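Probable acetyltransferase (Agrobacterium tumefaciens, PDB 2GE3) probably transfers the acetyl group of bound acetyl coenzyme A to an acceptor, as other members of the GNAT acetyltransferase family do. Local coordinates at residues A[23-28]-A[39-44]; A[73-78]-A[87-92]; A[127-132]-A[157-162]. One frame throughout, in Å; residues are numbered along the deposited sequence.

The three contacts follow one another along the chain without touching. Contact 1 is a surface contact, tying helix 18-29 to the loop that leads into helix 43-55 through one carboxylate and a small apolar patch. Contact 2 lies nearest the middle, its centre about 5 Å from that of the chain; it is a hairpin pairing inside the sheet, held by a ladder of backbone bonds. Contact 3, partly buried, its centre about 16 Å from the chain's, reaches the same sheet where the end of strand 121-127 leaves it, with one backbone bond across. Contacts 2 and 3 both bond the pantetheine arm of the cofactor; Val-28 of segment 23-28 touches acetyl coenzyme A.

Contact 1. Residues A[23-28]-A[39-44]; sequences RALDAV and EAPPLE
Leu-25, on helix 18-29, touches the loop residues Ala-40 and Pro-41 ahead of helix 43-55 with its branched end. Its CG, anti to the backbone N (chi1 177°), comes within 4.0 Å of Ala-40 CB. Branch CD2 of Leu-25 meets the ring carbon CD of Pro-41 at 4.1 Å, the two side chains crossing at about a right angle. A leucine suits this buried position because it also packs on Phe-37 and Trp-72.

Asp-26 supplies the polar tie. Its OD1 accepts the backbone N-H of Ala-40 at 3.1 Å, with an angle of 160° at the hydrogen, on the lone pair that faces away from OD2. Beside this bond the methyl of Ala-40 lies 3.7 Å from Asp-26 CB, and its small size allows the loop backbone to approach until the CA atoms of Asp-26 and Ala-40 are 4.5 Å apart. The carboxylate of Glu-39 is near but not touching: OE1 is 5.1 Å from Asp-26 OD1, a like charge that may slightly raise the proton affinity of Asp-26, whereas the long, weak ion pair of OD2 with Arg-30 may offset it.

The contact joins, at the surface, the two helices that follow the first strand of the GNAT fold. Ala-40 and Leu-43 both pack on His-22, one turn back along helix 18-29, while Ala-24, Leu-25 and Val-28 carry that helix onto Trp-72 of strand 68-77.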
loop_
_atom_site.group_PDB
_atom_site.type_symbol
_atom_site.label_atom_id
_atom_site.label_comp_id
_atom_site.label_asym_id
_atom_site.label_seq_id
_atom_site.Cartn_x
_atom_site.Cartn_y
_atom_site.Cartn_z
ATOM N N ARG A 23 -6.567 10.970 -20.814
ATOM C CA ARG A 23 -7.517 12.084 -20.672
ATOM C C ARG A 23 -8.641 11.861 -19.645
ATOM O O ARG A 23 -9.012 12.788 -18.932
ATOM C CB ARG A 23 -8.142 12.450 -22.012
ATOM C CG ARG A 23 -7.091 12.860 -23.012
ATOM C CD ARG A 23 -7.673 13.492 -24.276
ATOM N NE ARG A 23 -8.381 12.575 -25.164
ATOM C CZ ARG A 23 -7.817 11.958 -26.206
ATOM N NH1 ARG A 23 -6.516 12.116 -26.472
ATOM N NH2 ARG A 23 -8.546 11.178 -26.984
ATOM N N ALA A 24 -9.215 10.659 -19.630
ATOM C CA ALA A 24 -10.248 10.192 -18.677
ATOM C C ALA A 24 -9.706 10.254 -17.254
ATOM O O ALA A 24 -10.310 10.814 -16.373
ATOM C CB ALA A 24 -10.596 8.751 -19.028
ATOM N N LEU A 25 -8.504 9.726 -17.086
ATOM C CA LEU A 25 -7.847 9.657 -15.829
ATOM C C LEU A 25 -7.493 11.092 -15.362
ATOM O O LEU A 25 -7.645 11.491 -14.182
ATOM C CB LEU A 25 -6.634 8.712 -15.979
ATOM C CG LEU A 25 -5.672 8.452 -14.847
ATOM C CD1 LEU A 25 -6.355 7.830 -13.626
ATOM C CD2 LEU A 25 -4.579 7.518 -15.324
ATOM N N ASP A 26 -7.065 11.897 -16.305
ATOM C CA ASP A 26 -6.725 13.263 -15.988
ATOM C C ASP A 26 -7.955 14.127 -15.599
ATOM O O ASP A 26 -7.895 14.898 -14.624
ATOM C CB ASP A 26 -5.987 13.852 -17.182
ATOM C CG ASP A 26 -5.254 15.099 -16.831
ATOM O OD1 ASP A 26 -4.459 15.098 -15.847
ATOM O OD2 ASP A 26 -5.552 16.105 -17.505
ATOM N N ALA A 27 -9.052 13.991 -16.358
ATOM C CA ALA A 27 -10.348 14.645 -16.052
ATOM C C ALA A 27 -10.886 14.264 -14.652
ATOM O O ALA A 27 -11.196 15.121 -13.866
ATOM C CB ALA A 27 -11.373 14.329 -17.126
ATOM N N VAL A 28 -10.996 12.984 -14.332
ATOM C CA VAL A 28 -11.482 12.553 -13.023
ATOM C C VAL A 28 -10.531 12.926 -11.852
ATOM O O VAL A 28 -11.004 13.308 -10.739
ATOM C CB VAL A 28 -11.837 11.023 -13.025
ATOM C CG1 VAL A 28 -12.233 10.529 -11.689
ATOM C CG2 VAL A 28 -12.947 10.674 -14.122
ATOM N N GLU A 39 -3.834 14.499 -10.330
ATOM C CA GLU A 39 -3.533 14.779 -11.716
ATOM C C GLU A 39 -3.098 13.467 -12.315
ATOM O O GLU A 39 -2.458 12.675 -11.600
ATOM C CB GLU A 39 -2.318 15.711 -11.714
ATOM C CG GLU A 39 -2.300 16.681 -12.806
ATOM C CD GLU A 39 -0.964 17.350 -12.828
ATOM O OE1 GLU A 39 -0.207 17.111 -13.802
ATOM O OE2 GLU A 39 -0.654 18.073 -11.844
ATOM N N ALA A 40 -3.339 13.245 -13.607
ATOM C CA ALA A 40 -2.805 12.002 -14.192
ATOM C C ALA A 40 -1.256 12.031 -14.246
ATOM O O ALA A 40 -0.621 13.102 -14.286
ATOM C CB ALA A 40 -3.406 11.680 -15.572
ATOM N N PRO A 41 -0.647 10.838 -14.252
ATOM C CA PRO A 41 0.780 10.739 -14.563
ATOM C C PRO A 41 1.052 11.152 -16.055
ATOM O O PRO A 41 0.127 11.125 -16.911
ATOM C CB PRO A 41 1.077 9.253 -14.334
ATOM C CG PRO A 41 -0.082 8.759 -13.459
ATOM C CD PRO A 41 -1.262 9.520 -13.998
ATOM N N PRO A 42 2.304 11.562 -16.373
ATOM C CA PRO A 42 2.515 11.994 -17.748
ATOM C C PRO A 42 2.107 10.912 -18.770
ATOM O O PRO A 42 2.237 9.728 -18.471
ATOM C CB PRO A 42 4.028 12.283 -17.814
ATOM C CG PRO A 42 4.623 11.818 -16.524
ATOM C CD PRO A 42 3.522 11.642 -15.537
ATOM N N LEU A 43 1.661 11.307 -19.963
ATOM C CA LEU A 43 1.227 10.321 -20.952
ATOM C C LEU A 43 2.147 9.110 -21.130
ATOM O O LEU A 43 1.668 7.973 -21.185
ATOM C CB LEU A 43 0.944 10.952 -22.321
ATOM C CG LEU A 43 0.019 10.286 -23.378
ATOM C CD1 LEU A 43 0.158 8.800 -23.551
ATOM C CD2 LEU A 43 -1.416 10.514 -23.057
ATOM N N GLU A 44 3.457 9.333 -21.219
ATOM C CA GLU A 44 4.342 8.236 -21.563
ATOM C C GLU A 44 4.551 7.340 -20.370
ATOM O O GLU A 44 4.830 6.151 -20.528
ATOM C CB GLU A 44 5.644 8.726 -22.217
ATOM C CG GLU A 44 5.812 8.427 -23.795
ATOM C CD GLU A 44 4.594 8.788 -24.698
ATOM O OE1 GLU A 44 4.252 9.991 -24.821
ATOM O OE2 GLU A 44 3.996 7.865 -25.311
#

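Contact 2. Residues A[73-78]-A[87-92]. With ACO (acetyl coenzyme *a), chain E.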
loop_
_atom_site.group_PDB
_atom_site.type_symbol
_atom_site.label_atom_id
_atom_site.label_comp_id
_atom_site.label_asym_id
_atom_site.label_seq_id
_atom_site.Cartn_x
_atom_site.Cartn_y
_atom_site.Cartn_z
ATOM N N CYS A 73 -11.616 0.444 -15.126
ATOM C CA CYS A 73 -11.522 -0.238 -13.884
ATOM C C CYS A 73 -10.291 -1.099 -14.069
ATOM O O CYS A 73 -10.159 -1.797 -15.076
ATOM C CB CYS A 73 -12.830 -1.043 -13.626
ATOM S SG CYS A 73 -12.867 -2.023 -12.109
ATOM N N ASP A 74 -9.425 -1.134 -13.074
ATOM C CA ASP A 74 -8.260 -1.960 -13.216
ATOM C C ASP A 74 -7.760 -2.594 -11.907
ATOM O O ASP A 74 -8.078 -2.143 -10.799
ATOM C CB ASP A 74 -7.146 -1.295 -14.031
ATOM C CG ASP A 74 -6.643 0.041 -13.450
ATOM O OD1 ASP A 74 -6.628 0.244 -12.200
ATOM O OD2 ASP A 74 -6.192 0.895 -14.290
ATOM N N ILE A 75 -7.054 -3.711 -12.056
ATOM C CA ILE A 75 -6.560 -4.415 -10.864
ATOM C C ILE A 75 -5.029 -4.559 -11.014
ATOM O O ILE A 75 -4.567 -5.187 -11.978
ATOM C CB ILE A 75 -7.348 -5.752 -10.541
ATOM C CG1 ILE A 75 -8.816 -5.450 -10.213
ATOM C CG2 ILE A 75 -6.718 -6.538 -9.329
ATOM C CD1 ILE A 75 -9.777 -6.665 -9.979
ATOM N N ARG A 76 -4.262 -3.900 -10.134
ATOM C CA ARG A 76 -2.809 -4.111 -10.075
ATOM C C ARG A 76 -2.417 -5.210 -9.062
ATOM O O ARG A 76 -2.657 -5.090 -7.837
ATOM C CB ARG A 76 -2.045 -2.800 -9.853
ATOM C CG ARG A 76 -2.244 -2.128 -8.435
ATOM C CD ARG A 76 -1.505 -0.746 -8.298
ATOM N NE ARG A 76 -1.754 -0.069 -9.582
ATOM C CZ ARG A 76 -2.813 0.690 -9.810
ATOM N NH1 ARG A 76 -3.682 0.907 -8.800
ATOM N NH2 ARG A 76 -2.994 1.223 -11.029
ATOM N N ARG A 77 -1.837 -6.293 -9.607
ATOM C CA ARG A 77 -1.148 -7.346 -8.836
ATOM C C ARG A 77 -0.000 -6.834 -7.926
ATOM O O ARG A 77 0.860 -6.100 -8.390
ATOM C CB ARG A 77 -0.618 -8.436 -9.752
ATOM C CG ARG A 77 -0.498 -9.779 -9.033
ATOM C CD ARG A 77 -0.030 -10.900 -9.963
ATOM N NE ARG A 77 0.112 -12.160 -9.263
ATOM C CZ ARG A 77 0.830 -13.196 -9.725
ATOM N NH1 ARG A 77 1.488 -13.101 -10.884
ATOM N NH2 ARG A 77 0.907 -14.344 -9.043
ATOM N N GLN A 78 -0.052 -7.208 -6.624
ATOM C CA GLN A 78 1.016 -6.934 -5.638
ATOM C C GLN A 78 2.310 -7.621 -6.113
ATOM O O GLN A 78 2.289 -8.684 -6.725
ATOM C CB GLN A 78 0.662 -7.418 -4.222
ATOM C CG GLN A 78 -0.355 -6.573 -3.439
ATOM C CD GLN A 78 0.161 -5.175 -2.967
ATOM O OE1 GLN A 78 -0.490 -4.158 -3.241
ATOM N NE2 GLN A 78 1.339 -5.120 -2.267
ATOM N N GLY A 87 -4.637 -8.212 -5.473
ATOM C CA GLY A 87 -4.641 -7.111 -6.450
ATOM C C GLY A 87 -5.318 -5.865 -5.839
ATOM O O GLY A 87 -6.158 -6.026 -4.967
ATOM N N THR A 88 -4.909 -4.656 -6.253
ATOM C CA THR A 88 -5.507 -3.393 -5.830
ATOM C C THR A 88 -6.363 -2.840 -6.955
ATOM O O THR A 88 -5.890 -2.711 -8.077
ATOM C CB THR A 88 -4.457 -2.373 -5.508
ATOM O OG1 THR A 88 -3.628 -2.920 -4.524
ATOM C CG2 THR A 88 -5.067 -1.031 -4.910
ATOM N N LEU A 89 -7.609 -2.567 -6.652
ATOM C CA LEU A 89 -8.557 -2.021 -7.616
ATOM C C LEU A 89 -8.564 -0.454 -7.672
ATOM O O LEU A 89 -8.473 0.188 -6.650
ATOM C CB LEU A 89 -9.978 -2.595 -7.363
ATOM C CG LEU A 89 -11.103 -2.301 -8.421
ATOM C CD1 LEU A 89 -12.004 -3.465 -8.528
ATOM C CD2 LEU A 89 -11.852 -1.124 -7.966
ATOM N N GLY A 90 -8.567 0.137 -8.883
ATOM C CA GLY A 90 -8.963 1.562 -9.072
ATOM C C GLY A 90 -9.944 1.700 -10.253
ATOM O O GLY A 90 -10.014 0.852 -11.120
HETATM N N MSE A 91 -10.740 2.749 -10.250
HETATM C CA MSE A 91 -11.720 2.951 -11.279
HETATM C C MSE A 91 -12.239 4.359 -11.229
HETATM O O MSE A 91 -12.151 5.018 -10.176
HETATM C CB MSE A 91 -12.892 2.030 -11.071
HETATM C CG MSE A 91 -13.608 2.318 -9.808
HETATM SE SE MSE A 91 -15.105 0.913 -9.717
HETATM C CE MSE A 91 -15.818 1.027 -11.683
ATOM N N GLY A 92 -12.822 4.775 -12.352
ATOM C CA GLY A 92 -13.304 6.143 -12.505
ATOM C C GLY A 92 -14.216 6.210 -13.698
ATOM O O GLY A 92 -14.085 5.438 -14.666
HETATM N N1A ACO E . -25.138 7.963 -1.780
HETATM C C2A ACO E . -25.484 6.688 -1.604
HETATM N N3A ACO E . -25.635 5.863 -2.656
HETATM C C4A ACO E . -25.471 6.317 -3.924
HETATM C C5A ACO E . -25.079 7.671 -4.181
HETATM C C6A ACO E . -24.919 8.523 -3.008
HETATM N N6A ACO E . -24.517 9.839 -3.253
HETATM N N7A ACO E . -25.038 7.866 -5.560
HETATM C C8A ACO E . -25.315 6.706 -6.157
HETATM N N9A ACO E . -25.605 5.807 -5.178
HETATM C C1B ACO E . -25.917 4.424 -5.428
HETATM C C2B ACO E . -26.824 4.139 -6.613
HETATM O O2B ACO E . -28.164 4.111 -6.077
HETATM C C3B ACO E . -26.226 2.770 -6.968
HETATM O O3B ACO E . -26.631 1.823 -5.966
HETATM P P3B ACO E . -27.988 0.900 -5.994
HETATM O O7A ACO E . -29.256 1.734 -5.849
HETATM O O8A ACO E . -27.678 0.131 -4.707
HETATM O O9A ACO E . -28.018 0.316 -7.367
HETATM C C4B ACO E . -24.717 2.887 -6.745
HETATM O O4B ACO E . -24.605 3.856 -5.709
HETATM C C5B ACO E . -23.992 3.436 -8.005
HETATM O O5B ACO E . -23.900 2.383 -8.952
HETATM P P1A ACO E . -23.409 2.544 -10.410
HETATM O O1A ACO E . -23.042 1.159 -10.787
HETATM O O2A ACO E . -24.568 3.341 -10.968
HETATM O O3A ACO E . -22.087 3.456 -10.171
HETATM P P2A ACO E . -21.285 4.369 -11.157
HETATM O O4A ACO E . -21.432 4.113 -12.624
HETATM O O5A ACO E . -21.607 5.759 -10.680
HETATM O O6A ACO E . -19.741 3.967 -10.750
HETATM C CBP ACO E . -18.067 5.115 -9.387
HETATM C CCP ACO E . -19.310 4.209 -9.394
HETATM C CDP ACO E . -17.771 5.470 -7.891
HETATM C CEP ACO E . -16.869 4.426 -10.040
HETATM C CAP ACO E . -18.248 6.420 -10.264
HETATM O OAP ACO E . -19.359 7.088 -9.720
HETATM C C9P ACO E . -17.134 7.426 -10.333
HETATM O O9P ACO E . -16.275 7.327 -11.209
HETATM N N8P ACO E . -17.110 8.440 -9.444
HETATM C C7P ACO E . -15.947 9.358 -9.448
HETATM C C6P ACO E . -14.615 8.674 -9.221
HETATM C C5P ACO E . -14.511 7.672 -8.096
HETATM O O5P ACO E . -15.089 7.811 -7.022
HETATM N N4P ACO E . -13.685 6.640 -8.313
HETATM C C3P ACO E . -13.738 5.457 -7.478
HETATM C C2P ACO E . -13.244 5.804 -6.095
HETATM S S1P ACO E . -11.504 6.155 -6.143
HETATM C C ACO E . -11.631 5.456 -4.631
HETATM O O ACO E . -12.553 4.710 -4.438
HETATM C CH3 ACO E . -10.501 5.754 -3.678
HETATM O O HOH W 1 -3.135 -5.230 -3.248
#
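Cys-73 and Met-91, a selenomethionine in this structure, face each other as a non-hydrogen-bonded pair, their CB atoms 4.0 Å apart. On the same face Cys-73 SG lies 4.0 Å from Leu-89 CD1, and Ile-75 CG1 touches that same methyl. In Ile-75, CG1 lies beside the backbone N (chi1 -63°), which leaves CG2 over Gly-87, 3.6 Å from its CA; with no side chain on the glycine, the branched isoleucine can settle directly against the opposite backbone. On the other face Arg-76 CG packs against Thr-88 CB at 3.7 Å, its aliphatic stem serving as the apolar partner. Gln-78 OE1 and Thr-88 OG1 are joined through one water, which donates to the amide oxygen.

Four backbone bonds hold these side chains in register, two each between Asp-74 and Gly-90 and between Arg-76 and Thr-88. The N-H of Asp-74 meets Gly-90 O at 2.8 Å. This antiparallel hairpin belongs to the central GNAT sheet, and strand 86-93 also borders the cofactor. Met-91 O accepts a weak hydrogen bond from N4P of acetyl coenzyme A at 2.9 Å, and the CG of Met-91 lies 3.9 Å from the cofactor carbon C3P.

Farther out, helix 102-117 packs over the Cys-73 and Ile-75 face through Thr-110, and meets Met-91 through Met-107. Phe-49 of helix 43-55 lies against Asp-74 and Arg-76 on the reverse face.

Contact 3. Residues A[127-132]-A[157-162]; sequences HADNAR and HYIDSL. With ACO (acetyl coenzyme *a), chain E.
Ala-128 N donates to Asp-160 O across the segments at 2.9 Å, with an angle of 160° at the hydrogen, where strand 121-127 ends beside strand 158-167 in the GNAT sheet. His-127 and Ser-161 form an antiparallel non-hydrogen-bonded pair there, and a type I beta turn from His-127 to Asn-130 then leads into helix 131-140.

The apolar contacts lie around this bond. The small methyl of Ala-128, its CB, fits against Leu-162 CD2 at 4.0 Å and beside Asp-160 CB at 3.8 Å. Ile-159 CG2 sits 3.9 Å from His-127 CB; the same methyl lies obliquely to the imidazole and also approaches Asp-129 OD1.

The polar ends have partners of their own: His-127 ND1 bonds Lys-33 O, and the Asp-160 carboxylate takes the N-H of Asp-150 and a salt bridge from Arg-149. Outward from here, Tyr-158 stacks on His-120 of the second subunit.

The turn also serves the cofactor. Asparagine can do two jobs at the N-cap position: Asn-130 OD1, an acceptor, makes a weak cap to Ala-133 N, while the amide nitrogen is left to donate, Asn-130 ND2 reaching the pantetheine carbonyl O5P of acetyl coenzyme A at 2.9 Å, nearly straight at 166°.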
loop_
_atom_site.group_PDB
_atom_site.type_symbol
_atom_site.label_atom_id
_atom_site.label_comp_id
_atom_site.label_asym_id
_atom_site.label_seq_id
_atom_site.Cartn_x
_atom_site.Cartn_y
_atom_site.Cartn_z
ATOM N N HIS A 127 -12.428 7.064 0.053
ATOM C CA HIS A 127 -12.692 8.156 0.963
ATOM C C HIS A 127 -13.992 7.946 1.692
ATOM O O HIS A 127 -15.018 7.581 1.083
ATOM C CB HIS A 127 -12.657 9.547 0.266
ATOM C CG HIS A 127 -11.365 9.882 -0.412
ATOM N ND1 HIS A 127 -11.221 10.968 -1.241
ATOM C CD2 HIS A 127 -10.151 9.275 -0.399
ATOM C CE1 HIS A 127 -10.001 10.991 -1.747
ATOM N NE2 HIS A 127 -9.343 9.952 -1.281
ATOM N N ALA A 128 -13.978 8.204 3.005
ATOM C CA ALA A 128 -15.141 7.894 3.867
ATOM C C ALA A 128 -16.379 8.687 3.453
ATOM O O ALA A 128 -17.534 8.284 3.727
ATOM C CB ALA A 128 -14.863 8.064 5.387
ATOM N N ASP A 129 -16.137 9.813 2.809
ATOM C CA ASP A 129 -17.208 10.645 2.336
ATOM C C ASP A 129 -17.622 10.384 0.846
ATOM O O ASP A 129 -18.552 11.001 0.353
ATOM C CB ASP A 129 -16.887 12.118 2.631
ATOM C CG ASP A 129 -15.667 12.652 1.826
ATOM O OD1 ASP A 129 -15.005 11.870 1.085
ATOM O OD2 ASP A 129 -15.365 13.889 1.933
ATOM N N ASN A 130 -16.997 9.404 0.172
ATOM C CA ASN A 130 -17.380 9.074 -1.200
ATOM C C ASN A 130 -18.570 8.098 -1.179
ATOM O O ASN A 130 -18.375 6.894 -1.383
ATOM C CB ASN A 130 -16.202 8.430 -1.917
ATOM C CG ASN A 130 -16.411 8.307 -3.427
ATOM O OD1 ASN A 130 -17.512 8.415 -3.937
ATOM N ND2 ASN A 130 -15.316 8.149 -4.154
ATOM N N ALA A 131 -19.774 8.573 -0.869
ATOM C CA ALA A 131 -20.895 7.585 -0.584
ATOM C C ALA A 131 -21.356 6.766 -1.811
ATOM O O ALA A 131 -21.826 5.591 -1.703
ATOM C CB ALA A 131 -22.117 8.353 0.117
ATOM N N ARG A 132 -21.243 7.373 -3.002
ATOM C CA ARG A 132 -21.562 6.681 -4.194
ATOM C C ARG A 132 -20.617 5.443 -4.479
ATOM O O ARG A 132 -21.126 4.378 -4.851
ATOM C CB ARG A 132 -21.626 7.643 -5.390
ATOM C CG ARG A 132 -21.599 6.876 -6.688
ATOM C CD ARG A 132 -22.056 7.700 -7.848
ATOM N NE ARG A 132 -21.681 9.048 -7.515
ATOM C CZ ARG A 132 -20.648 9.585 -8.073
ATOM N NH1 ARG A 132 -20.094 8.806 -8.969
ATOM N NH2 ARG A 132 -20.237 10.810 -7.834
ATOM N N HIS A 157 -7.139 19.798 4.358
ATOM C CA HIS A 157 -8.201 19.057 5.063
ATOM C C HIS A 157 -7.922 17.526 5.139
ATOM O O HIS A 157 -7.633 16.936 4.134
ATOM C CB HIS A 157 -9.576 19.324 4.444
ATOM C CG HIS A 157 -9.990 20.759 4.500
ATOM N ND1 HIS A 157 -9.762 21.557 5.608
ATOM C CD2 HIS A 157 -10.607 21.550 3.581
ATOM C CE1 HIS A 157 -10.221 22.778 5.376
ATOM N NE2 HIS A 157 -10.743 22.797 4.155
ATOM N N TYR A 158 -8.001 16.953 6.341
ATOM C CA TYR A 158 -7.927 15.489 6.560
ATOM C C TYR A 158 -9.227 14.749 6.302
ATOM O O TYR A 158 -10.259 15.111 6.848
ATOM C CB TYR A 158 -7.481 15.160 7.995
ATOM C CG TYR A 158 -6.086 15.622 8.317
ATOM C CD1 TYR A 158 -5.845 16.450 9.402
ATOM C CD2 TYR A 158 -5.000 15.262 7.508
ATOM C CE1 TYR A 158 -4.560 16.941 9.660
ATOM C CE2 TYR A 158 -3.692 15.716 7.802
ATOM C CZ TYR A 158 -3.483 16.544 8.852
ATOM O OH TYR A 158 -2.197 17.027 9.091
ATOM N N ILE A 159 -9.125 13.668 5.534
ATOM C CA ILE A 159 -10.224 12.734 5.188
ATOM C C ILE A 159 -9.861 11.327 5.713
ATOM O O ILE A 159 -8.737 10.853 5.558
ATOM C CB ILE A 159 -10.436 12.611 3.595
ATOM C CG1 ILE A 159 -10.357 13.960 2.884
ATOM C CG2 ILE A 159 -11.743 11.955 3.208
ATOM C CD1 ILE A 159 -11.161 14.973 3.533
ATOM N N ASP A 160 -10.824 10.670 6.328
ATOM C CA ASP A 160 -10.733 9.235 6.560
ATOM C C ASP A 160 -10.831 8.415 5.292
ATOM O O ASP A 160 -11.481 8.759 4.284
ATOM C CB ASP A 160 -11.841 8.831 7.531
ATOM C CG ASP A 160 -11.626 9.435 8.942
ATOM O OD1 ASP A 160 -10.746 10.286 9.118
ATOM O OD2 ASP A 160 -12.335 9.065 9.884
ATOM N N SER A 161 -10.180 7.290 5.350
ATOM C CA SER A 161 -10.254 6.363 4.226
ATOM C C SER A 161 -10.826 5.041 4.790
ATOM O O SER A 161 -10.570 4.696 5.918
ATOM C CB SER A 161 -8.842 6.123 3.658
ATOM O OG SER A 161 -8.979 5.812 2.302
ATOM N N LEU A 162 -11.614 4.337 4.013
ATOM C CA LEU A 162 -12.135 3.019 4.393
ATOM C C LEU A 162 -11.466 2.007 3.571
ATOM O O LEU A 162 -11.383 2.135 2.327
ATOM C CB LEU A 162 -13.638 2.899 4.112
ATOM C CG LEU A 162 -14.525 3.973 4.783
ATOM C CD1 LEU A 162 -16.029 3.750 4.534
ATOM C CD2 LEU A 162 -14.244 4.177 6.299
HETATM N N1A ACO E . -25.138 7.963 -1.780
HETATM C C2A ACO E . -25.484 6.688 -1.604
HETATM N N3A ACO E . -25.635 5.863 -2.656
HETATM C C4A ACO E . -25.471 6.317 -3.924
HETATM C C5A ACO E . -25.079 7.671 -4.181
HETATM C C6A ACO E . -24.919 8.523 -3.008
HETATM N N6A ACO E . -24.517 9.839 -3.253
HETATM N N7A ACO E . -25.038 7.866 -5.560
HETATM C C8A ACO E . -25.315 6.706 -6.157
HETATM N N9A ACO E . -25.605 5.807 -5.178
HETATM C C1B ACO E . -25.917 4.424 -5.428
HETATM C C2B ACO E . -26.824 4.139 -6.613
HETATM O O2B ACO E . -28.164 4.111 -6.077
HETATM C C3B ACO E . -26.226 2.770 -6.968
HETATM O O3B ACO E . -26.631 1.823 -5.966
HETATM P P3B ACO E . -27.988 0.900 -5.994
HETATM O O7A ACO E . -29.256 1.734 -5.849
HETATM O O8A ACO E . -27.678 0.131 -4.707
HETATM O O9A ACO E . -28.018 0.316 -7.367
HETATM C C4B ACO E . -24.717 2.887 -6.745
HETATM O O4B ACO E . -24.605 3.856 -5.709
HETATM C C5B ACO E . -23.992 3.436 -8.005
HETATM O O5B ACO E . -23.900 2.383 -8.952
HETATM P P1A ACO E . -23.409 2.544 -10.410
HETATM O O1A ACO E . -23.042 1.159 -10.787
HETATM O O2A ACO E . -24.568 3.341 -10.968
HETATM O O3A ACO E . -22.087 3.456 -10.171
HETATM P P2A ACO E . -21.285 4.369 -11.157
HETATM O O4A ACO E . -21.432 4.113 -12.624
HETATM O O5A ACO E . -21.607 5.759 -10.680
HETATM O O6A ACO E . -19.741 3.967 -10.750
HETATM C CBP ACO E . -18.067 5.115 -9.387
HETATM C CCP ACO E . -19.310 4.209 -9.394
HETATM C CDP ACO E . -17.771 5.470 -7.891
HETATM C CEP ACO E . -16.869 4.426 -10.040
HETATM C CAP ACO E . -18.248 6.420 -10.264
HETATM O OAP ACO E . -19.359 7.088 -9.720
HETATM C C9P ACO E . -17.134 7.426 -10.333
HETATM O O9P ACO E . -16.275 7.327 -11.209
HETATM N N8P ACO E . -17.110 8.440 -9.444
HETATM C C7P ACO E . -15.947 9.358 -9.448
HETATM C C6P ACO E . -14.615 8.674 -9.221
HETATM C C5P ACO E . -14.511 7.672 -8.096
HETATM O O5P ACO E . -15.089 7.811 -7.022
HETATM N N4P ACO E . -13.685 6.640 -8.313
HETATM C C3P ACO E . -13.738 5.457 -7.478
HETATM C C2P ACO E . -13.244 5.804 -6.095
HETATM S S1P ACO E . -11.504 6.155 -6.143
HETATM C C ACO E . -11.631 5.456 -4.631
HETATM O O ACO E . -12.553 4.710 -4.438
HETATM C CH3 ACO E . -10.501 5.754 -3.678
#